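Local coordinates for protein purine nucleoside phosphorylase (Thermus thermophilus, PDB 6TK9) that probably catalyses the reversible phosphorolysis of purine nucleosides such as inosine and guanosine to the free base and ribose 1-phosphate, at residues A[125-133]-A[158-168]; A[105-116]-A[225-236]. All coordinates share one frame; numbering follows the deposited sequence.

Contact 1 of 2, residues A[125-133]-A[158-168]; sequences IMLHLDYIN and AYDPELIELAR
Strand 125-133 and helix 161-168 run nearly antiparallel, 158° between their directions, with the short axes approaching to 9.6 Å, so that Leu127 packs on Ala167 while His128 and Leu129 meet Tyr159 in the turn before the helix. Tyr159 carries much of the contact. Its ring lies flat under CB of His128, which sits 3.5 Å from the ring centroid and over the face in a CH-pi contact. With His128 CG anti to its carbonyl carbon (chi1 -69°), the imidazole swings past the rim of the phenol and ND1 donates to Tyr159 OH at 2.7 Å, a nearly straight bond with the hydroxyl close to the imidazole plane. The far nitrogen, NE2, bonds Ser230 on strand 225-235, so both ring nitrogens are held and the rotation of the imidazole is fixed. The CE2 corner of Tyr159 reaches the backbone at Asp130 and CB of Tyr131, whose own ring takes Ala158 CB at its edge, 4.0 Å from CE2. Further along the helix, Leu127 CD1 rests 3.6 Å from Ala167 CB, and Leu129 CD2 meets CD1 of Ile164 with the two side chains crossed at about a right angle. CG2 of Ile164 also lies over one guanidinium face of Arg168, an arginine whose salt bridge is to Glu180. Asp160 is the N-cap: OD1 accepts from Leu163 N through its anti lone pair. A helix lying against a strand of the central mixed sheet is the layered alpha/beta build of the phosphorylase superfamily.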
loop_
_atom_site.group_PDB
_atom_site.type_symbol
_atom_site.label_atom_id
_atom_site.label_comp_id
_atom_site.label_asym_id
_atom_site.label_seq_id
_atom_site.Cartn_x
_atom_site.Cartn_y
_atom_site.Cartn_z
ATOM N N ILE A 125 -0.563 -24.885 11.575
ATOM C CA ILE A 125 -1.177 -25.391 10.317
ATOM C C ILE A 125 -2.085 -24.285 9.745
ATOM O O ILE A 125 -2.879 -23.675 10.518
ATOM C CB ILE A 125 -1.940 -26.694 10.614
ATOM C CG1 ILE A 125 -1.022 -27.784 11.169
ATOM C CG2 ILE A 125 -2.696 -27.162 9.391
ATOM C CD1 ILE A 125 -1.748 -29.056 11.547
ATOM N N MET A 126 -1.954 -24.021 8.443
ATOM C CA MET A 126 -2.696 -22.950 7.737
ATOM C C MET A 126 -3.567 -23.629 6.694
ATOM O O MET A 126 -3.008 -24.274 5.809
ATOM C CB MET A 126 -1.782 -21.923 7.053
ATOM C CG MET A 126 -2.552 -20.744 6.443
ATOM S SD MET A 126 -1.562 -19.708 5.312
ATOM C CE MET A 126 -1.910 -20.479 3.736
ATOM N N LEU A 127 -4.877 -23.505 6.858
ATOM C CA LEU A 127 -5.873 -23.782 5.806
ATOM C C LEU A 127 -5.712 -22.723 4.712
ATOM O O LEU A 127 -5.619 -21.538 5.049
ATOM C CB LEU A 127 -7.253 -23.708 6.457
ATOM C CG LEU A 127 -8.447 -23.862 5.525
ATOM C CD1 LEU A 127 -8.443 -25.235 4.886
ATOM C CD2 LEU A 127 -9.743 -23.620 6.285
ATOM N N HIS A 128 -5.663 -23.136 3.451
ATOM C CA HIS A 128 -5.598 -22.220 2.286
ATOM C C HIS A 128 -7.001 -21.664 2.035
ATOM O O HIS A 128 -7.930 -22.482 1.873
ATOM C CB HIS A 128 -5.075 -22.953 1.051
ATOM C CG HIS A 128 -3.636 -23.336 1.116
ATOM N ND1 HIS A 128 -2.915 -23.623 -0.019
ATOM C CD2 HIS A 128 -2.789 -23.482 2.165
ATOM C CE1 HIS A 128 -1.676 -23.931 0.329
ATOM N NE2 HIS A 128 -1.569 -23.847 1.669
ATOM N N LEU A 129 -7.140 -20.338 1.996
ATOM C CA LEU A 129 -8.390 -19.644 1.598
ATOM C C LEU A 129 -8.299 -19.160 0.160
ATOM O O LEU A 129 -9.336 -19.102 -0.474
ATOM C CB LEU A 129 -8.614 -18.468 2.538
ATOM C CG LEU A 129 -8.899 -18.876 3.972
ATOM C CD1 LEU A 129 -9.230 -17.657 4.824
ATOM C CD2 LEU A 129 -10.032 -19.889 4.015
ATOM N N ASP A 130 -7.101 -18.803 -0.311
ATOM C CA ASP A 130 -6.868 -18.307 -1.698
ATOM C C ASP A 130 -5.374 -18.363 -2.023
ATOM O O ASP A 130 -4.563 -18.684 -1.120
ATOM C CB ASP A 130 -7.387 -16.878 -1.852
ATOM C CG ASP A 130 -7.922 -16.541 -3.223
ATOM O OD1 ASP A 130 -7.932 -17.440 -4.068
ATOM O OD2 ASP A 130 -8.294 -15.361 -3.430
ATOM N N TYR A 131 -5.009 -18.057 -3.264
ATOM C CA TYR A 131 -3.608 -18.173 -3.746
ATOM C C TYR A 131 -3.243 -16.934 -4.566
ATOM O O TYR A 131 -4.115 -16.223 -5.165
ATOM C CB TYR A 131 -3.406 -19.470 -4.554
ATOM C CG TYR A 131 -4.007 -19.438 -5.937
ATOM C CD1 TYR A 131 -3.390 -18.755 -6.968
ATOM C CD2 TYR A 131 -5.226 -20.022 -6.201
ATOM C CE1 TYR A 131 -3.972 -18.641 -8.220
ATOM C CE2 TYR A 131 -5.800 -19.962 -7.463
ATOM C CZ TYR A 131 -5.181 -19.252 -8.477
ATOM O OH TYR A 131 -5.746 -19.162 -9.720
ATOM N N ILE A 132 -1.948 -16.689 -4.618
ATOM C CA ILE A 132 -1.330 -15.647 -5.479
ATOM C C ILE A 132 -0.261 -16.361 -6.293
ATOM O O ILE A 132 0.538 -17.090 -5.657
ATOM C CB ILE A 132 -0.728 -14.519 -4.625
ATOM C CG1 ILE A 132 -1.801 -13.552 -4.113
ATOM C CG2 ILE A 132 0.359 -13.798 -5.410
ATOM C CD1 ILE A 132 -1.288 -12.555 -3.067
ATOM N N ASN A 133 -0.235 -16.153 -7.614
ATOM C CA ASN A 133 0.820 -16.719 -8.495
ATOM C C ASN A 133 1.851 -15.630 -8.762
ATOM O O ASN A 133 1.530 -14.751 -9.549
ATOM C CB ASN A 133 0.230 -17.298 -9.782
ATOM C CG ASN A 133 1.258 -17.883 -10.721
ATOM O OD1 ASN A 133 0.897 -18.450 -11.734
ATOM N ND2 ASN A 133 2.529 -17.802 -10.377
ATOM N N ALA A 158 -11.585 -21.264 -5.673
ATOM C CA ALA A 158 -10.602 -22.280 -6.121
ATOM C C ALA A 158 -10.476 -23.316 -5.000
ATOM O O ALA A 158 -10.604 -24.535 -5.259
ATOM C CB ALA A 158 -9.274 -21.640 -6.439
ATOM N N TYR A 159 -10.285 -22.832 -3.776
ATOM C CA TYR A 159 -10.354 -23.649 -2.549
ATOM C C TYR A 159 -11.841 -23.836 -2.205
ATOM O O TYR A 159 -12.548 -22.821 -1.965
ATOM C CB TYR A 159 -9.466 -22.996 -1.503
ATOM C CG TYR A 159 -7.986 -23.026 -1.819
ATOM C CD1 TYR A 159 -7.252 -24.204 -1.712
ATOM C CD2 TYR A 159 -7.290 -21.871 -2.144
ATOM C CE1 TYR A 159 -5.884 -24.231 -1.939
ATOM C CE2 TYR A 159 -5.921 -21.881 -2.366
ATOM C CZ TYR A 159 -5.220 -23.068 -2.278
ATOM O OH TYR A 159 -3.881 -23.100 -2.500
ATOM N N ASP A 160 -12.318 -25.090 -2.275
ATOM C CA ASP A 160 -13.741 -25.461 -2.071
ATOM C C ASP A 160 -14.223 -24.865 -0.761
ATOM O O ASP A 160 -13.590 -25.073 0.272
ATOM C CB ASP A 160 -13.991 -26.970 -2.046
ATOM C CG ASP A 160 -15.481 -27.308 -2.006
ATOM O OD1 ASP A 160 -16.001 -27.483 -0.879
ATOM O OD2 ASP A 160 -16.117 -27.387 -3.098
ATOM N N PRO A 161 -15.336 -24.090 -0.796
ATOM C CA PRO A 161 -15.927 -23.498 0.405
ATOM C C PRO A 161 -16.513 -24.518 1.398
ATOM O O PRO A 161 -16.450 -24.235 2.582
ATOM C CB PRO A 161 -17.051 -22.604 -0.142
ATOM C CG PRO A 161 -16.685 -22.389 -1.577
ATOM C CD PRO A 161 -16.063 -23.693 -2.009
ATOM N N GLU A 162 -17.062 -25.649 0.933
ATOM C CA GLU A 162 -17.607 -26.697 1.851
ATOM C C GLU A 162 -16.433 -27.348 2.606
ATOM O O GLU A 162 -16.563 -27.622 3.827
ATOM C CB GLU A 162 -18.453 -27.752 1.121
ATOM C CG GLU A 162 -19.926 -27.388 0.905
ATOM C CD GLU A 162 -20.838 -28.582 0.589
ATOM O OE1 GLU A 162 -20.817 -29.071 -0.571
ATOM O OE2 GLU A 162 -21.565 -29.046 1.510
ATOM N N LEU A 163 -15.307 -27.570 1.925
ATOM C CA LEU A 163 -14.131 -28.226 2.537
ATOM C C LEU A 163 -13.475 -27.268 3.532
ATOM O O LEU A 163 -12.862 -27.769 4.496
ATOM C CB LEU A 163 -13.174 -28.672 1.434
ATOM C CG LEU A 163 -13.744 -29.733 0.488
ATOM C CD1 LEU A 163 -12.664 -30.330 -0.390
ATOM C CD2 LEU A 163 -14.447 -30.845 1.257
ATOM N N ILE A 164 -13.612 -25.953 3.329
ATOM C CA ILE A 164 -13.044 -24.933 4.256
ATOM C C ILE A 164 -13.837 -24.998 5.566
ATOM O O ILE A 164 -13.215 -24.944 6.658
ATOM C CB ILE A 164 -13.023 -23.528 3.605
ATOM C CG1 ILE A 164 -11.776 -23.365 2.726
ATOM C CG2 ILE A 164 -13.129 -22.403 4.635
ATOM C CD1 ILE A 164 -11.939 -22.376 1.594
ATOM N N GLU A 165 -15.160 -25.087 5.464
ATOM C CA GLU A 165 -16.040 -25.157 6.656
ATOM C C GLU A 165 -15.690 -26.452 7.394
ATOM O O GLU A 165 -15.553 -26.402 8.646
ATOM C CB GLU A 165 -17.525 -25.051 6.282
ATOM C CG GLU A 165 -17.930 -23.687 5.731
ATOM C CD GLU A 165 -18.381 -22.616 6.723
ATOM O OE1 GLU A 165 -17.655 -22.351 7.727
ATOM O OE2 GLU A 165 -19.459 -22.018 6.478
ATOM N N LEU A 166 -15.502 -27.544 6.648
ATOM C CA LEU A 166 -15.176 -28.878 7.219
ATOM C C LEU A 166 -13.848 -28.795 7.974
ATOM O O LEU A 166 -13.763 -29.321 9.102
ATOM C CB LEU A 166 -15.099 -29.928 6.106
ATOM C CG LEU A 166 -14.884 -31.351 6.615
ATOM C CD1 LEU A 166 -16.183 -31.915 7.187
ATOM C CD2 LEU A 166 -14.342 -32.253 5.526
ATOM N N ALA A 167 -12.850 -28.172 7.353
ATOM C CA ALA A 167 -11.494 -28.007 7.905
ATOM C C ALA A 167 -11.609 -27.240 9.221
ATOM O O ALA A 167 -10.847 -27.577 10.149
ATOM C CB ALA A 167 -10.586 -27.310 6.912
ATOM N N ARG A 168 -12.535 -26.277 9.309
ATOM C CA ARG A 168 -12.755 -25.468 10.543
ATOM C C ARG A 168 -13.418 -26.323 11.627
ATOM O O ARG A 168 -12.942 -26.292 12.781
ATOM C CB ARG A 168 -13.591 -24.223 10.236
ATOM C CG ARG A 168 -12.789 -23.109 9.585
ATOM C CD ARG A 168 -13.682 -22.192 8.798
ATOM N NE ARG A 168 -12.912 -21.054 8.319
ATOM C CZ ARG A 168 -13.383 -20.110 7.514
ATOM N NH1 ARG A 168 -14.637 -20.165 7.100
ATOM N NH2 ARG A 168 -12.602 -19.119 7.126
#

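Contact 2 of 2, residues A[105-116]-A[225-236]; sequences RTFLLTSAAGGL and RVLGLSTITDMA. With PO4 (phosphate ion), chain G.
Ser111 holds OG between its backbone N and carbonyl carbon (chi1 49°), whereas Ser230 turns OG beside its own N (chi1 -62°), which brings Ser111 OG and Ser230 OG to 2.6 Å on one face of the sheet; Ser230 OG is also bonded by His128. The serines belong to a parallel beta pair in the core of the alpha/beta nucleoside phosphorylase fold, strands 106-115 and 225-233, in register from Thr106 with Arg225 to Ala113 with Ile232. Backbone bonds run almost the whole length, among them Leu109 N to Leu227 O at 2.7 Å. On the face of the serines, CD1 of Leu109 crosses over to Val226 CG1, 3.5 Å away, and helix 213-222 covers both. On the other face Leu108, Thr110 and Leu229 lie under helix 257-270, and Leu227 meets Leu163 of helix 161-173. Where the two strands start, Arg225, bent at chi3, lies beside Thr106 and gives OG1 a weak bond from NH1. Toward the other end, Thr233 CG2 touches Ala112 CB at 3.6 Å; Ile232 is the centre of an inverse gamma turn, and the chain turns a corner at Asp234. Gly115 N bonds Asp234 O at 3.0 Å, while CG2 of Ile232 and SD of Met235 close over this glycine. A phosphate ion sits beside strand 106-115, also bonded by Ser29, Arg80, His82 and Ser211, consistent with the phosphate site of these enzymes; Ala112 N donates to its O3 at 2.9 Å.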
loop_
_atom_site.group_PDB
_atom_site.type_symbol
_atom_site.label_atom_id
_atom_site.label_comp_id
_atom_site.label_asym_id
_atom_site.label_seq_id
_atom_site.Cartn_x
_atom_site.Cartn_y
_atom_site.Cartn_z
ATOM N N ARG A 105 -11.879 -37.205 -7.344
ATOM C CA ARG A 105 -12.580 -35.945 -7.728
ATOM C C ARG A 105 -12.474 -34.902 -6.598
ATOM O O ARG A 105 -12.892 -33.739 -6.815
ATOM C CB ARG A 105 -14.044 -36.234 -8.060
ATOM C CG ARG A 105 -14.254 -37.425 -8.986
ATOM C CD ARG A 105 -13.906 -37.147 -10.435
ATOM N NE ARG A 105 -14.806 -36.140 -10.986
ATOM C CZ ARG A 105 -16.013 -36.373 -11.493
ATOM N NH1 ARG A 105 -16.496 -37.602 -11.541
ATOM N NH2 ARG A 105 -16.738 -35.370 -11.957
ATOM N N THR A 106 -11.947 -35.299 -5.430
ATOM C CA THR A 106 -11.622 -34.421 -4.273
ATOM C C THR A 106 -10.146 -34.618 -3.918
ATOM O O THR A 106 -9.729 -35.793 -3.782
ATOM C CB THR A 106 -12.533 -34.693 -3.069
ATOM O OG1 THR A 106 -13.868 -34.391 -3.459
ATOM C CG2 THR A 106 -12.215 -33.852 -1.853
ATOM N N PHE A 107 -9.402 -33.511 -3.774
ATOM C CA PHE A 107 -7.933 -33.506 -3.562
ATOM C C PHE A 107 -7.573 -32.625 -2.376
ATOM O O PHE A 107 -8.083 -31.504 -2.296
ATOM C CB PHE A 107 -7.210 -32.998 -4.802
ATOM C CG PHE A 107 -6.689 -34.075 -5.710
ATOM C CD1 PHE A 107 -7.490 -34.620 -6.693
ATOM C CD2 PHE A 107 -5.386 -34.517 -5.592
ATOM C CE1 PHE A 107 -6.995 -35.603 -7.533
ATOM C CE2 PHE A 107 -4.891 -35.503 -6.427
ATOM C CZ PHE A 107 -5.698 -36.043 -7.400
ATOM N N LEU A 108 -6.711 -33.151 -1.506
ATOM C CA LEU A 108 -6.083 -32.445 -0.365
ATOM C C LEU A 108 -4.634 -32.173 -0.778
ATOM O O LEU A 108 -3.869 -33.131 -0.884
ATOM C CB LEU A 108 -6.143 -33.328 0.893
ATOM C CG LEU A 108 -7.430 -33.288 1.726
ATOM C CD1 LEU A 108 -8.690 -33.525 0.892
ATOM C CD2 LEU A 108 -7.377 -34.291 2.865
ATOM N N LEU A 109 -4.272 -30.928 -1.050
ATOM C CA LEU A 109 -2.875 -30.584 -1.408
ATOM C C LEU A 109 -2.165 -30.070 -0.156
ATOM O O LEU A 109 -2.655 -29.108 0.422
ATOM C CB LEU A 109 -2.896 -29.535 -2.519
ATOM C CG LEU A 109 -3.751 -29.891 -3.730
ATOM C CD1 LEU A 109 -3.894 -28.685 -4.637
ATOM C CD2 LEU A 109 -3.165 -31.068 -4.485
ATOM N N THR A 110 -1.069 -30.709 0.244
ATOM C CA THR A 110 -0.309 -30.377 1.471
ATOM C C THR A 110 1.098 -29.946 1.061
ATOM O O THR A 110 1.609 -30.484 0.059
ATOM C CB THR A 110 -0.297 -31.541 2.478
ATOM O OG1 THR A 110 0.749 -32.466 2.159
ATOM C CG2 THR A 110 -1.631 -32.258 2.550
ATOM N N SER A 111 1.691 -29.031 1.833
ATOM C CA SER A 111 3.011 -28.407 1.560
ATOM C C SER A 111 3.650 -27.989 2.886
ATOM O O SER A 111 2.914 -27.777 3.873
ATOM C CB SER A 111 2.861 -27.221 0.630
ATOM O OG SER A 111 1.818 -26.365 1.082
ATOM N N ALA A 112 4.969 -27.877 2.910
ATOM C CA ALA A 112 5.696 -27.033 3.888
ATOM C C ALA A 112 5.709 -25.596 3.348
ATOM O O ALA A 112 5.903 -25.438 2.125
ATOM C CB ALA A 112 7.094 -27.564 4.112
ATOM N N ALA A 113 5.478 -24.600 4.206
ATOM C CA ALA A 113 5.392 -23.177 3.823
ATOM C C ALA A 113 6.010 -22.335 4.917
ATOM O O ALA A 113 5.891 -22.756 6.081
ATOM C CB ALA A 113 3.961 -22.762 3.621
ATOM N N GLY A 114 6.592 -21.195 4.535
ATOM C CA GLY A 114 6.911 -20.078 5.448
ATOM C C GLY A 114 5.668 -19.296 5.843
ATOM O O GLY A 114 4.761 -19.117 4.979
ATOM N N GLY A 115 5.602 -18.864 7.109
ATOM C CA GLY A 115 4.613 -17.875 7.588
ATOM C C GLY A 115 5.033 -16.445 7.253
ATOM O O GLY A 115 6.124 -16.046 7.680
ATOM N N LEU A 116 4.211 -15.692 6.513
ATOM C CA LEU A 116 4.436 -14.240 6.257
ATOM C C LEU A 116 3.710 -13.451 7.336
ATOM O O LEU A 116 4.340 -12.540 7.905
ATOM C CB LEU A 116 3.927 -13.837 4.871
ATOM C CG LEU A 116 4.639 -14.508 3.705
ATOM C CD1 LEU A 116 3.823 -14.352 2.441
ATOM C CD2 LEU A 116 6.043 -13.946 3.532
ATOM N N ARG A 225 -12.710 -30.833 -6.597
ATOM C CA ARG A 225 -12.735 -30.025 -5.357
ATOM C C ARG A 225 -11.348 -30.120 -4.725
ATOM O O ARG A 225 -10.717 -31.159 -4.886
ATOM C CB ARG A 225 -13.801 -30.521 -4.384
ATOM C CG ARG A 225 -15.197 -30.642 -4.976
ATOM C CD ARG A 225 -15.997 -31.678 -4.201
ATOM N NE ARG A 225 -16.600 -31.111 -3.010
ATOM C CZ ARG A 225 -16.706 -31.706 -1.818
ATOM N NH1 ARG A 225 -16.189 -32.905 -1.591
ATOM N NH2 ARG A 225 -17.316 -31.060 -0.834
ATOM N N VAL A 226 -10.875 -29.040 -4.098
ATOM C CA VAL A 226 -9.463 -28.866 -3.637
ATOM C C VAL A 226 -9.503 -28.312 -2.209
ATOM O O VAL A 226 -10.296 -27.404 -1.938
ATOM C CB VAL A 226 -8.654 -27.929 -4.564
ATOM C CG1 VAL A 226 -7.226 -27.701 -4.079
ATOM C CG2 VAL A 226 -8.639 -28.396 -6.007
ATOM N N LEU A 227 -8.667 -28.857 -1.332
ATOM C CA LEU A 227 -8.388 -28.337 0.029
ATOM C C LEU A 227 -6.868 -28.242 0.156
ATOM O O LEU A 227 -6.190 -29.229 -0.201
ATOM C CB LEU A 227 -8.999 -29.291 1.064
ATOM C CG LEU A 227 -8.993 -28.808 2.511
ATOM C CD1 LEU A 227 -9.835 -29.721 3.376
ATOM C CD2 LEU A 227 -7.586 -28.750 3.062
ATOM N N GLY A 228 -6.367 -27.087 0.601
ATOM C CA GLY A 228 -4.929 -26.793 0.712
ATOM C C GLY A 228 -4.526 -26.637 2.166
ATOM O O GLY A 228 -5.183 -25.874 2.884
ATOM N N LEU A 229 -3.489 -27.347 2.598
ATOM C CA LEU A 229 -2.960 -27.229 3.966
ATOM C C LEU A 229 -1.450 -27.119 3.855
ATOM O O LEU A 229 -0.836 -27.878 3.083
ATOM C CB LEU A 229 -3.345 -28.424 4.845
ATOM C CG LEU A 229 -4.830 -28.773 4.925
ATOM C CD1 LEU A 229 -5.002 -30.064 5.716
ATOM C CD2 LEU A 229 -5.653 -27.650 5.552
ATOM N N SER A 230 -0.899 -26.176 4.609
ATOM C CA SER A 230 0.548 -26.018 4.795
ATOM C C SER A 230 0.830 -26.167 6.287
ATOM O O SER A 230 -0.032 -25.781 7.119
ATOM C CB SER A 230 1.004 -24.720 4.225
ATOM O OG SER A 230 0.737 -24.707 2.832
ATOM N N THR A 231 1.922 -26.859 6.576
ATOM C CA THR A 231 2.653 -26.806 7.849
ATOM C C THR A 231 3.479 -25.526 7.780
ATOM O O THR A 231 4.302 -25.408 6.864
ATOM C CB THR A 231 3.506 -28.065 8.042
ATOM O OG1 THR A 231 2.636 -29.197 8.186
ATOM C CG2 THR A 231 4.428 -27.920 9.233
ATOM N N ILE A 232 3.213 -24.578 8.667
ATOM C CA ILE A 232 4.044 -23.357 8.777
ATOM C C ILE A 232 5.335 -23.770 9.501
ATOM O O ILE A 232 5.402 -23.648 10.720
ATOM C CB ILE A 232 3.258 -22.236 9.472
ATOM C CG1 ILE A 232 1.948 -21.940 8.737
ATOM C CG2 ILE A 232 4.120 -20.991 9.626
ATOM C CD1 ILE A 232 2.135 -21.448 7.336
ATOM N N THR A 233 6.300 -24.287 8.742
ATOM C CA THR A 233 7.563 -24.893 9.232
ATOM C C THR A 233 8.476 -23.822 9.837
ATOM O O THR A 233 9.261 -24.151 10.750
ATOM C CB THR A 233 8.256 -25.638 8.087
ATOM O OG1 THR A 233 8.374 -24.710 7.006
ATOM C CG2 THR A 233 7.501 -26.876 7.652
ATOM N N ASP A 234 8.403 -22.592 9.329
ATOM C CA ASP A 234 9.254 -21.454 9.777
ATOM C C ASP A 234 8.405 -20.179 9.733
ATOM O O ASP A 234 7.293 -20.212 9.189
ATOM C CB ASP A 234 10.548 -21.343 8.948
ATOM C CG ASP A 234 10.369 -21.073 7.451
ATOM O OD1 ASP A 234 9.781 -21.937 6.754
ATOM O OD2 ASP A 234 10.836 -20.008 6.974
ATOM N N MET A 235 8.921 -19.098 10.301
ATOM C CA MET A 235 8.293 -17.763 10.229
ATOM C C MET A 235 9.185 -16.903 9.320
ATOM O O MET A 235 10.333 -16.593 9.695
ATOM C CB MET A 235 8.115 -17.168 11.634
ATOM C CG MET A 235 6.949 -17.799 12.422
ATOM S SD MET A 235 5.366 -17.858 11.504
ATOM C CE MET A 235 5.067 -16.113 11.245
ATOM N N ALA A 236 8.687 -16.635 8.114
ATOM C CA ALA A 236 9.330 -15.805 7.072
ATOM C C ALA A 236 8.876 -14.358 7.276
ATOM O O ALA A 236 7.935 -13.896 6.578
ATOM C CB ALA A 236 8.980 -16.341 5.699
HETATM P P PO4 G . 6.479 -28.500 -0.696
HETATM O O1 PO4 G . 6.548 -29.460 -1.893
HETATM O O2 PO4 G . 7.877 -27.992 -0.355
HETATM O O3 PO4 G . 5.908 -29.195 0.524
HETATM O O4 PO4 G . 5.549 -27.347 -1.064
#

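From the N terminus, strand 106-115 comes first and its partner, strand 225-235, more than a hundred residues later, so contact 2 closes a long loop through the middle of the chain. Contact 1 is nested inside it: strand 124-133 follows strand 106-115 directly, and a stretch without helix or strand leads to helix 161-173, closing the shorter loop. The two contacts share one sheet, since strand 225-235 pairs with 106-115 on one edge and antiparallel with 124-133 on the other. Leu127 packing on Leu229, and Leu163 on Arg225, join helix and strands; the centres of the two contacts lie about 9 Å apart.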